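Local coordinates for N-acyl-D-glutamate deacylase (Bordetella bronchiseptica, PDB 3GIP), which hydrolyses N-acyl-D-glutamate to D-glutamate and a carboxylate, as a zinc-containing deacylase of the amidohydrolase superfamily, at residues G55-P60 and V429-D434; A22-A27 and M395-A400; T83-T88 and G379-V384; D434-R439 and V450-V455. All blocks are in the same frame, centred on the assembly; numbering follows the deposited sequence.

Contact 1 of 4, residues G55-P60 and V429-D434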
loop_
_atom_site.group_PDB
_atom_site.type_symbol
_atom_site.label_atom_id
_atom_site.label_comp_id
_atom_site.label_asym_id
_atom_site.label_seq_id
_atom_site.Cartn_x
_atom_site.Cartn_y
_atom_site.Cartn_z
ATOM N N GLY A 55 22.388 -9.580 17.850
ATOM C CA GLY A 55 21.841 -10.644 17.024
ATOM C C GLY A 55 20.653 -10.230 16.174
ATOM O O GLY A 55 19.918 -11.082 15.668
ATOM N N LYS A 56 20.458 -8.924 16.002
ATOM C CA LYS A 56 19.340 -8.427 15.209
ATOM C C LYS A 56 19.792 -7.413 14.164
ATOM O O LYS A 56 20.928 -6.933 14.188
ATOM C CB LYS A 56 18.302 -7.749 16.107
ATOM C CG LYS A 56 17.949 -8.516 17.367
ATOM C CD LYS A 56 17.307 -9.852 17.055
ATOM C CE LYS A 56 16.966 -10.592 18.341
ATOM N NZ LYS A 56 16.091 -9.774 19.224
ATOM N N ILE A 57 18.880 -7.099 13.249
ATOM C CA ILE A 57 19.126 -6.115 12.207
ATOM C C ILE A 57 18.368 -4.861 12.623
ATOM O O ILE A 57 17.248 -4.944 13.127
ATOM C CB ILE A 57 18.571 -6.572 10.835
ATOM C CG1 ILE A 57 19.378 -7.757 10.304
ATOM C CG2 ILE A 57 18.606 -5.409 9.845
ATOM C CD1 ILE A 57 20.825 -7.431 9.983
ATOM N N VAL A 58 19.000 -3.709 12.438
ATOM C CA VAL A 58 18.382 -2.429 12.749
ATOM C C VAL A 58 18.247 -1.758 11.388
ATOM O O VAL A 58 19.243 -1.468 10.722
ATOM C CB VAL A 58 19.274 -1.596 13.687
ATOM C CG1 VAL A 58 18.604 -0.268 14.004
ATOM C CG2 VAL A 58 19.539 -2.378 14.962
ATOM N N ALA A 59 17.009 -1.529 10.968
ATOM C CA ALA A 59 16.757 -0.960 9.653
ATOM C C ALA A 59 15.747 0.173 9.676
ATOM O O ALA A 59 15.123 0.441 10.704
ATOM C CB ALA A 59 16.258 -2.071 8.729
ATOM N N PRO A 60 15.585 0.874 8.539
ATOM C CA PRO A 60 14.607 1.965 8.519
ATOM C C PRO A 60 13.232 1.298 8.601
ATOM O O PRO A 60 13.061 0.181 8.110
ATOM C CB PRO A 60 14.817 2.614 7.148
ATOM C CG PRO A 60 16.185 2.155 6.707
ATOM C CD PRO A 60 16.259 0.745 7.233
ATOM N N VAL A 429 13.004 -0.131 12.622
ATOM C CA VAL A 429 12.488 -1.455 12.935
ATOM C C VAL A 429 13.681 -2.337 13.262
ATOM O O VAL A 429 14.701 -2.305 12.571
ATOM C CB VAL A 429 11.685 -2.088 11.768
ATOM C CG1 VAL A 429 12.553 -2.235 10.531
ATOM C CG2 VAL A 429 11.144 -3.448 12.203
ATOM N N VAL A 430 13.558 -3.100 14.342
ATOM C CA VAL A 430 14.605 -4.015 14.771
ATOM C C VAL A 430 14.025 -5.413 14.617
ATOM O O VAL A 430 12.954 -5.703 15.152
ATOM C CB VAL A 430 14.979 -3.783 16.252
ATOM C CG1 VAL A 430 16.060 -4.768 16.680
ATOM C CG2 VAL A 430 15.452 -2.351 16.447
ATOM N N PHE A 431 14.715 -6.277 13.882
ATOM C CA PHE A 431 14.204 -7.626 13.679
ATOM C C PHE A 431 15.294 -8.682 13.597
ATOM O O PHE A 431 16.444 -8.381 13.290
ATOM C CB PHE A 431 13.336 -7.664 12.411
ATOM C CG PHE A 431 14.098 -7.432 11.127
ATOM C CD1 PHE A 431 14.651 -8.501 10.426
ATOM C CD2 PHE A 431 14.250 -6.145 10.612
ATOM C CE1 PHE A 431 15.342 -8.294 9.228
ATOM C CE2 PHE A 431 14.943 -5.926 9.413
ATOM C CZ PHE A 431 15.489 -7.002 8.720
ATOM N N ASP A 432 14.919 -9.920 13.901
ATOM C CA ASP A 432 15.845 -11.044 13.837
ATOM C C ASP A 432 15.786 -11.537 12.391
ATOM O O ASP A 432 14.745 -12.006 11.934
ATOM C CB ASP A 432 15.390 -12.152 14.785
ATOM C CG ASP A 432 16.399 -13.273 14.892
ATOM O OD1 ASP A 432 17.013 -13.618 13.860
ATOM O OD2 ASP A 432 16.569 -13.814 16.007
ATOM N N PRO A 433 16.901 -11.439 11.651
ATOM C CA PRO A 433 16.894 -11.890 10.256
ATOM C C PRO A 433 16.649 -13.380 10.064
ATOM O O PRO A 433 16.149 -13.805 9.020
ATOM C CB PRO A 433 18.266 -11.455 9.750
ATOM C CG PRO A 433 19.124 -11.581 10.978
ATOM C CD PRO A 433 18.242 -10.973 12.048
ATOM N N ASP A 434 16.990 -14.173 11.074
ATOM C CA ASP A 434 16.823 -15.615 10.972
ATOM C C ASP A 434 15.444 -16.138 11.336
ATOM O O ASP A 434 15.088 -17.249 10.953
ATOM C CB ASP A 434 17.874 -16.329 11.825
ATOM C CG ASP A 434 19.285 -16.096 11.324
ATOM O OD1 ASP A 434 19.472 -16.014 10.092
ATOM O OD2 ASP A 434 20.208 -16.006 12.158
HETATM O O HOH W 1 18.756 -13.095 17.305
#
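Ile57 fills the hollow between the Phe431 ring and Pro433. Its CB lies over one face of the ring, 3.9 Å from the centroid and displaced toward the rim, a CH-pi contact. Its CG2 touches Phe431 CZ at 3.7 Å, and its CG1 turns to the other neighbour and rests 3.8 Å from Pro433 CD. The ring and the isoleucine lie side by side and point the same way. Phe431 CG stands between the backbone N and the carbonyl carbon (chi1 67°), which starts the ring on its course beside Ile57. The small Ala59 CB fits at the ring edge, 4.1 Å from Phe431 CE2. Leu397 of helix 397-404 packs on both Ile57 and Pro433. On the other face of the sheet, Val58 and Val430 form a non-hydrogen-bonded pair whose side chains touch only lightly, CG2 to CG2 at 4.3 Å. Two hydrogen-bonded pairs, Ile57 with Phe431 and Ala59 with Val429, join the strands. The Ile57 N to Phe431 O bond is 2.8 Å and nearly straight at 178°. Past the strand ends, Lys56 CD lies 3.8 Å from Asp432 CB. A water bridges Gly55 O and Asp432 OD2. Asp432 OD1 accepts from Asp434 N, closing an Asx turn. The whole is a regular antiparallel ladder joining strands 57-64 and 428-431, with an Asx turn where the second strand ends.

Contact 2 of 4, residues A22-A27 and M395-A400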
loop_
_atom_site.group_PDB
_atom_site.type_symbol
_atom_site.label_atom_id
_atom_site.label_comp_id
_atom_site.label_asym_id
_atom_site.label_seq_id
_atom_site.Cartn_x
_atom_site.Cartn_y
_atom_site.Cartn_z
ATOM N N ALA A 22 23.942 -0.807 0.959
ATOM C CA ALA A 22 25.297 -1.094 1.414
ATOM C C ALA A 22 25.288 -2.291 2.359
ATOM O O ALA A 22 24.281 -2.577 2.997
ATOM C CB ALA A 22 25.882 0.127 2.118
ATOM N N PRO A 23 26.415 -3.014 2.454
ATOM C CA PRO A 23 26.484 -4.180 3.342
ATOM C C PRO A 23 26.164 -3.835 4.796
ATOM O O PRO A 23 26.537 -2.768 5.284
ATOM C CB PRO A 23 27.926 -4.651 3.178
ATOM C CG PRO A 23 28.252 -4.255 1.768
ATOM C CD PRO A 23 27.659 -2.867 1.680
ATOM N N ARG A 24 25.480 -4.743 5.484
ATOM C CA ARG A 24 25.128 -4.535 6.885
ATOM C C ARG A 24 26.402 -4.264 7.684
ATOM O O ARG A 24 27.454 -4.848 7.410
ATOM C CB ARG A 24 24.415 -5.774 7.432
ATOM C CG ARG A 24 25.286 -7.023 7.490
ATOM C CD ARG A 24 24.444 -8.270 7.707
ATOM N NE ARG A 24 23.648 -8.583 6.525
ATOM C CZ ARG A 24 22.753 -9.563 6.463
ATOM N NH1 ARG A 24 22.533 -10.332 7.521
ATOM N NH2 ARG A 24 22.085 -9.777 5.337
ATOM N N ARG A 25 26.313 -3.373 8.666
ATOM C CA ARG A 25 27.477 -3.040 9.476
ATOM C C ARG A 25 27.171 -2.982 10.966
ATOM O O ARG A 25 26.082 -2.579 11.374
ATOM C CB ARG A 25 28.077 -1.707 9.010
ATOM C CG ARG A 25 27.115 -0.526 8.995
ATOM C CD ARG A 25 27.730 0.630 8.208
ATOM N NE ARG A 25 26.822 1.760 8.022
ATOM C CZ ARG A 25 26.430 2.575 8.994
ATOM N NH1 ARG A 25 26.865 2.387 10.232
ATOM N NH2 ARG A 25 25.618 3.588 8.727
ATOM N N ARG A 26 28.143 -3.397 11.774
ATOM C CA ARG A 26 27.993 -3.392 13.223
ATOM C C ARG A 26 28.107 -1.963 13.745
ATOM O O ARG A 26 29.187 -1.369 13.718
ATOM C CB ARG A 26 29.073 -4.268 13.864
ATOM C CG ARG A 26 29.183 -4.122 15.375
ATOM C CD ARG A 26 28.007 -4.750 16.112
ATOM N NE ARG A 26 27.974 -4.320 17.508
ATOM C CZ ARG A 26 27.466 -3.162 17.921
ATOM N NH1 ARG A 26 26.937 -2.318 17.045
ATOM N NH2 ARG A 26 27.503 -2.838 19.207
ATOM N N ALA A 27 26.991 -1.415 14.216
ATOM C CA ALA A 27 26.968 -0.052 14.736
ATOM C C ALA A 27 25.717 0.196 15.574
ATOM O O ALA A 27 24.721 -0.516 15.439
ATOM C CB ALA A 27 27.021 0.943 13.579
ATOM N N MET A 395 16.858 -12.169 -3.342
ATOM C CA MET A 395 17.775 -11.036 -3.273
ATOM C C MET A 395 18.327 -11.025 -1.854
ATOM O O MET A 395 17.871 -11.793 -1.010
ATOM C CB MET A 395 17.062 -9.709 -3.595
ATOM C CG MET A 395 15.949 -9.312 -2.639
ATOM S SD MET A 395 15.143 -7.768 -3.157
ATOM C CE MET A 395 14.315 -8.311 -4.655
ATOM N N THR A 396 19.316 -10.183 -1.584
ATOM C CA THR A 396 19.876 -10.138 -0.242
ATOM C C THR A 396 18.965 -9.345 0.671
ATOM O O THR A 396 18.076 -8.628 0.207
ATOM C CB THR A 396 21.257 -9.466 -0.214
ATOM O OG1 THR A 396 21.124 -8.093 -0.600
ATOM C CG2 THR A 396 22.211 -10.170 -1.163
ATOM N N LEU A 397 19.185 -9.482 1.972
ATOM C CA LEU A 397 18.388 -8.755 2.943
ATOM C C LEU A 397 18.612 -7.254 2.729
ATOM O O LEU A 397 17.673 -6.459 2.815
ATOM C CB LEU A 397 18.791 -9.169 4.361
ATOM C CG LEU A 397 17.962 -8.592 5.511
ATOM C CD1 LEU A 397 16.486 -8.918 5.304
ATOM C CD2 LEU A 397 18.454 -9.174 6.830
ATOM N N GLU A 398 19.853 -6.870 2.438
ATOM C CA GLU A 398 20.166 -5.466 2.199
ATOM C C GLU A 398 19.376 -4.923 1.012
ATOM O O GLU A 398 18.877 -3.796 1.052
ATOM C CB GLU A 398 21.668 -5.274 1.948
ATOM C CG GLU A 398 22.527 -5.362 3.207
ATOM C CD GLU A 398 23.022 -6.765 3.515
ATOM O OE1 GLU A 398 22.422 -7.745 3.025
ATOM O OE2 GLU A 398 24.013 -6.887 4.266
ATOM N N GLN A 399 19.267 -5.718 -0.048
ATOM C CA GLN A 399 18.520 -5.291 -1.224
ATOM C C GLN A 399 17.027 -5.210 -0.918
ATOM O O GLN A 399 16.350 -4.272 -1.339
ATOM C CB GLN A 399 18.755 -6.257 -2.392
ATOM C CG GLN A 399 20.166 -6.221 -2.958
ATOM C CD GLN A 399 20.380 -7.254 -4.054
ATOM O OE1 GLN A 399 20.185 -8.454 -3.842
ATOM N NE2 GLN A 399 20.791 -6.793 -5.230
ATOM N N ALA A 400 16.514 -6.188 -0.179
ATOM C CA ALA A 400 15.093 -6.209 0.152
ATOM C C ALA A 400 14.707 -5.024 1.031
ATOM O O ALA A 400 13.679 -4.386 0.805
ATOM C CB ALA A 400 14.734 -7.522 0.842
#
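Glu398 OE2 is gripped by two donors from Arg24, one of the backbone and one of the side chain. Arg24 NE reaches it at 2.8 Å with an almost straight bond of 176°. Arg24 N reaches it at 2.9 Å and uses the anti lone pair, the one turned away from OE1. The second carboxylate oxygen, Glu398 OE1, takes a bond of 3.1 Å from Arg24 NH2. The guanidinium therefore meets the carboxylate side-on, through NE and one NH2 hydrogen, as a two-bond salt bridge. The two groups are not coplanar. Their planes are 49° apart. Both oxygens lie close to the guanidinium plane, whereas NE and NH2 approach from above the carboxylate plane. Three bonds in all fix the rotation of the carboxylate. Arg24 bends at chi3 (70°), which swings NE round toward OE2. Glu398 lies in the first turn of helix 397-404. This start is closed by a capping box: Thr396 is the N-cap, Gln399 N donates to Thr396 OG1, and Thr396 N donates back to Gln399 OE1. The salt bridge thus ties the loop before strand 25-26 to the N-terminal end of the helix. The positive helix end would probably favour the charged carboxylate. Carbon atoms border the polar groups: Leu397 CB lies 3.5 Å from Arg24 NH2, and Glu398 CG lies 3.3 Å from Ala22 O. Ile17 touches Arg24, Leu397 and Glu398 alike, while Trp15 also packs on Arg24.

Contact 3 of 4, residues T83-T88 and G379-V384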
loop_
_atom_site.group_PDB
_atom_site.type_symbol
_atom_site.label_atom_id
_atom_site.label_comp_id
_atom_site.label_asym_id
_atom_site.label_seq_id
_atom_site.Cartn_x
_atom_site.Cartn_y
_atom_site.Cartn_z
ATOM N N THR A 83 2.217 -2.074 12.478
ATOM C CA THR A 83 3.366 -2.073 13.368
ATOM C C THR A 83 3.948 -3.454 13.647
ATOM O O THR A 83 5.169 -3.607 13.739
ATOM C CB THR A 83 3.025 -1.397 14.714
ATOM O OG1 THR A 83 2.051 -2.180 15.409
ATOM C CG2 THR A 83 2.467 0.002 14.480
ATOM N N SER A 84 3.084 -4.458 13.769
ATOM C CA SER A 84 3.537 -5.814 14.057
ATOM C C SER A 84 4.348 -6.447 12.930
ATOM O O SER A 84 4.976 -7.485 13.134
ATOM C CB SER A 84 2.351 -6.713 14.419
ATOM O OG SER A 84 1.492 -6.914 13.314
ATOM N N GLN A 85 4.327 -5.842 11.745
ATOM C CA GLN A 85 5.125 -6.364 10.643
ATOM C C GLN A 85 6.223 -5.377 10.240
ATOM O O GLN A 85 6.811 -5.482 9.159
ATOM C CB GLN A 85 4.249 -6.747 9.439
ATOM C CG GLN A 85 3.422 -5.644 8.816
ATOM C CD GLN A 85 2.666 -6.128 7.589
ATOM O OE1 GLN A 85 3.270 -6.569 6.607
ATOM N NE2 GLN A 85 1.340 -6.054 7.639
ATOM N N GLY A 86 6.488 -4.420 11.131
ATOM C CA GLY A 86 7.546 -3.444 10.917
ATOM C C GLY A 86 7.281 -2.191 10.105
ATOM O O GLY A 86 8.222 -1.467 9.787
ATOM N N ILE A 87 6.020 -1.916 9.790
ATOM C CA ILE A 87 5.654 -0.752 8.987
ATOM C C ILE A 87 5.549 0.523 9.822
ATOM O O ILE A 87 4.860 0.542 10.842
ATOM C CB ILE A 87 4.312 -1.011 8.272
ATOM C CG1 ILE A 87 4.468 -2.193 7.313
ATOM C CG2 ILE A 87 3.858 0.228 7.517
ATOM C CD1 ILE A 87 3.151 -2.740 6.799
ATOM N N THR A 88 6.228 1.580 9.378
ATOM C CA THR A 88 6.221 2.865 10.084
ATOM C C THR A 88 5.577 3.995 9.278
ATOM O O THR A 88 5.327 5.080 9.809
ATOM C CB THR A 88 7.650 3.302 10.456
ATOM O OG1 THR A 88 8.463 3.328 9.278
ATOM C CG2 THR A 88 8.256 2.342 11.463
ATOM N N GLY A 379 0.718 -9.963 7.135
ATOM C CA GLY A 379 2.022 -10.566 6.912
ATOM C C GLY A 379 2.839 -10.249 5.681
ATOM O O GLY A 379 3.852 -10.903 5.451
ATOM N N SER A 380 2.443 -9.247 4.907
ATOM C CA SER A 380 3.174 -8.914 3.689
ATOM C C SER A 380 4.676 -8.662 3.826
ATOM O O SER A 380 5.484 -9.334 3.181
ATOM C CB SER A 380 2.534 -7.701 3.004
ATOM O OG SER A 380 1.256 -8.023 2.486
ATOM N N PHE A 381 5.065 -7.702 4.659
ATOM C CA PHE A 381 6.484 -7.383 4.780
ATOM C C PHE A 381 7.351 -8.479 5.380
ATOM O O PHE A 381 8.463 -8.730 4.910
ATOM C CB PHE A 381 6.648 -6.058 5.536
ATOM C CG PHE A 381 6.327 -4.858 4.691
ATOM C CD1 PHE A 381 7.343 -4.113 4.103
ATOM C CD2 PHE A 381 5.004 -4.526 4.412
ATOM C CE1 PHE A 381 7.047 -3.055 3.243
ATOM C CE2 PHE A 381 4.694 -3.475 3.555
ATOM C CZ PHE A 381 5.719 -2.736 2.968
ATOM N N THR A 382 6.840 -9.151 6.399
ATOM C CA THR A 382 7.597 -10.219 7.028
ATOM C C THR A 382 7.610 -11.472 6.148
ATOM O O THR A 382 8.522 -12.296 6.249
ATOM C CB THR A 382 7.020 -10.519 8.411
ATOM O OG1 THR A 382 5.595 -10.625 8.310
ATOM C CG2 THR A 382 7.373 -9.390 9.381
ATOM N N ARG A 383 6.614 -11.618 5.278
ATOM C CA ARG A 383 6.593 -12.768 4.380
ATOM C C ARG A 383 7.679 -12.539 3.330
ATOM O O ARG A 383 8.323 -13.484 2.873
ATOM C CB ARG A 383 5.224 -12.919 3.707
ATOM C CG ARG A 383 5.065 -14.207 2.895
ATOM C CD ARG A 383 3.629 -14.360 2.409
ATOM N NE ARG A 383 3.386 -15.574 1.627
ATOM C CZ ARG A 383 3.282 -16.799 2.135
ATOM N NH1 ARG A 383 3.402 -17.000 3.441
ATOM N NH2 ARG A 383 3.034 -17.829 1.334
ATOM N N VAL A 384 7.893 -11.285 2.939
ATOM C CA VAL A 384 8.947 -11.015 1.971
ATOM C C VAL A 384 10.294 -11.334 2.618
ATOM O O VAL A 384 11.122 -12.023 2.027
ATOM C CB VAL A 384 8.940 -9.540 1.502
ATOM C CG1 VAL A 384 10.207 -9.238 0.709
ATOM C CG2 VAL A 384 7.707 -9.284 0.630
#
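A Schellman motif ends the short helix 80-83, and the turn it makes brings Gln85 and Ile87 against helix 376-391. Gly86, with positive phi, is its C-prime residue. Gly86 N bonds to Thr83 O. Gln85 reaches across with its amide. Gln85 OE1 accepts from Phe381 N at 2.9 Å, with the donor close to the line of the side-chain carbonyl bond (170°). This nitrogen lies where the helix is kinked and has no bond to the turn before, so the glutamine supplies the acceptor. The chain of Gln85 is extended beyond CG (chi2 177°), which carries CD toward the helix. The other end of the amide is held too: NE2 donates to Trp81 O of helix 80-83, just before it. The two bonds fix the rotation of the buried amide. The same OE1 also sits at the edge of the Phe381 ring, 3.5 Å from CD2. Ile87 covers one face of that ring. Its CG1 stands 4.1 Å from the centroid in a CH-pi contact, displaced toward the rim, and its CD1 is 3.5 Å from Phe381 CD2. The isoleucine crosses the phenylalanine at about a right angle. Thr382 CG2 packs more loosely, 4.1 Å from Gln85 CB. A side-chain amide here takes the N-H that the kinked helix does not bond, beside a Schellman-ended turn leading into strand 87-92.

Contact 4 of 4, residues D434-R439 and V450-V455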
loop_
_atom_site.group_PDB
_atom_site.type_symbol
_atom_site.label_atom_id
_atom_site.label_comp_id
_atom_site.label_asym_id
_atom_site.label_seq_id
_atom_site.Cartn_x
_atom_site.Cartn_y
_atom_site.Cartn_z
ATOM N N ASP A 434 16.990 -14.173 11.074
ATOM C CA ASP A 434 16.823 -15.615 10.972
ATOM C C ASP A 434 15.444 -16.138 11.336
ATOM O O ASP A 434 15.088 -17.249 10.953
ATOM C CB ASP A 434 17.874 -16.329 11.825
ATOM C CG ASP A 434 19.285 -16.096 11.324
ATOM O OD1 ASP A 434 19.472 -16.014 10.092
ATOM O OD2 ASP A 434 20.208 -16.006 12.158
ATOM N N THR A 435 14.661 -15.349 12.065
ATOM C CA THR A 435 13.330 -15.796 12.460
ATOM C C THR A 435 12.196 -14.942 11.912
ATOM O O THR A 435 11.048 -15.382 11.892
ATOM C CB THR A 435 13.172 -15.828 13.996
ATOM O OG1 THR A 435 13.273 -14.496 14.514
ATOM C CG2 THR A 435 14.249 -16.707 14.631
ATOM N N VAL A 436 12.502 -13.726 11.469
ATOM C CA VAL A 436 11.449 -12.851 10.964
ATOM C C VAL A 436 10.598 -13.565 9.922
ATOM O O VAL A 436 11.113 -14.160 8.975
ATOM C CB VAL A 436 12.019 -11.535 10.379
ATOM C CG1 VAL A 436 12.852 -11.813 9.133
ATOM C CG2 VAL A 436 10.872 -10.572 10.072
ATOM N N ALA A 437 9.285 -13.512 10.112
ATOM C CA ALA A 437 8.372 -14.181 9.203
ATOM C C ALA A 437 6.924 -13.886 9.533
ATOM O O ALA A 437 6.583 -13.523 10.661
ATOM C CB ALA A 437 8.601 -15.690 9.261
ATOM N N ASP A 438 6.075 -14.062 8.531
ATOM C CA ASP A 438 4.646 -13.860 8.684
ATOM C C ASP A 438 4.064 -15.107 9.334
ATOM O O ASP A 438 4.642 -16.193 9.241
ATOM C CB ASP A 438 4.005 -13.662 7.311
ATOM C CG ASP A 438 4.318 -14.806 6.347
ATOM O OD1 ASP A 438 5.507 -15.149 6.188
ATOM O OD2 ASP A 438 3.375 -15.357 5.745
ATOM N N ARG A 439 2.928 -14.946 10.004
ATOM C CA ARG A 439 2.248 -16.071 10.635
ATOM C C ARG A 439 0.797 -16.092 10.179
ATOM O O ARG A 439 0.093 -17.085 10.364
ATOM C CB ARG A 439 2.329 -15.971 12.162
ATOM C CG ARG A 439 3.682 -16.394 12.726
ATOM C CD ARG A 439 3.900 -17.895 12.551
ATOM N NE ARG A 439 5.228 -18.341 12.969
ATOM C CZ ARG A 439 6.305 -18.342 12.188
ATOM N NH1 ARG A 439 6.227 -17.914 10.932
ATOM N NH2 ARG A 439 7.464 -18.786 12.660
ATOM N N VAL A 450 6.381 -12.875 13.551
ATOM C CA VAL A 450 7.363 -13.196 14.576
ATOM C C VAL A 450 8.683 -12.616 14.082
ATOM O O VAL A 450 8.847 -12.364 12.886
ATOM C CB VAL A 450 7.520 -14.723 14.781
ATOM C CG1 VAL A 450 6.231 -15.306 15.340
ATOM C CG2 VAL A 450 7.890 -15.398 13.469
ATOM N N GLY A 451 9.615 -12.368 14.995
ATOM C CA GLY A 451 10.899 -11.840 14.577
ATOM C C GLY A 451 11.038 -10.331 14.602
ATOM O O GLY A 451 12.131 -9.814 14.371
ATOM N N ILE A 452 9.944 -9.619 14.846
ATOM C CA ILE A 452 10.000 -8.163 14.932
ATOM C C ILE A 452 10.202 -7.853 16.412
ATOM O O ILE A 452 9.330 -8.130 17.235
ATOM C CB ILE A 452 8.691 -7.511 14.441
ATOM C CG1 ILE A 452 8.469 -7.836 12.961
ATOM C CG2 ILE A 452 8.755 -5.996 14.640
ATOM C CD1 ILE A 452 9.557 -7.305 12.036
ATOM N N ALA A 453 11.361 -7.295 16.747
ATOM C CA ALA A 453 11.687 -6.981 18.134
ATOM C C ALA A 453 11.185 -5.623 18.607
ATOM O O ALA A 453 10.768 -5.478 19.755
ATOM C CB ALA A 453 13.196 -7.075 18.344
ATOM N N GLY A 454 11.223 -4.627 17.731
ATOM C CA GLY A 454 10.769 -3.309 18.128
ATOM C C GLY A 454 10.592 -2.372 16.957
ATOM O O GLY A 454 11.209 -2.549 15.909
ATOM N N VAL A 455 9.740 -1.370 17.136
ATOM C CA VAL A 455 9.485 -0.397 16.085
ATOM C C VAL A 455 9.366 1.004 16.660
ATOM O O VAL A 455 8.653 1.225 17.641
ATOM C CB VAL A 455 8.177 -0.708 15.326
ATOM C CG1 VAL A 455 7.960 0.325 14.226
ATOM C CG2 VAL A 455 8.235 -2.106 14.731
#
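The Arg439 guanidinium carries Val450 CG2 on one face, 3.5 Å above the plane and over its centre. In the guanidinium plane, Arg439 NH1 donates to Asp438 O at 2.9 Å, a bond within its own segment that helps hold the flat group over the valine. The two side chains cross at about a right angle. The other branch, Val450 CG1, lies 3.8 Å from Arg439 CG, so the valine touches both the stem and the head of the arginine. A bend at chi2 (-69°) folds Arg439 CD back, and the arginine lies across Val450. The backbones meet in a single antiparallel bridge, Ala437 with Val450, a hydrogen-bonded pair. Ala437 N donates to Val450 O and Val450 N to Ala437 O, both at 3.0 Å. The bridge ties the loop after strand 428-431 to the lead-in of strand 452-457. Further into that strand, Ala453 and Gly454 both face Val430, a classic beta bulge. Next to the bridge, Val436 CA and Gly451 CA are only 3.8 Å apart. Gly451, at positive phi and without a side chain, lets the two backbones come this close. Beyond the bridge, Val436 CG2 meets Ile452 CD1 at 4.0 Å. Thr382 and Leu385 of helix 376-391 also pack on Val436.

Contacts 1 and 3 are buried, contact 4 is partly buried and contact 2 lies at the surface. Contacts 1 and 4 rest on neighbouring strands: Val430 O and Asp432 N of the first bond to Ala453 N and Gly451 O of the second. Contact 1 is a backbone ladder with apolar packing, whereas contact 4 has a single bridge. Charge dominates contact 2, which touches contact 1 through Leu397. In contact 3 a neutral amide does the polar work. The Arg383 to Asp438 salt bridge links contacts 3 and 4. Contacts 2 and 3 do not touch, although their helices, 376-391 and 397-404, are consecutive.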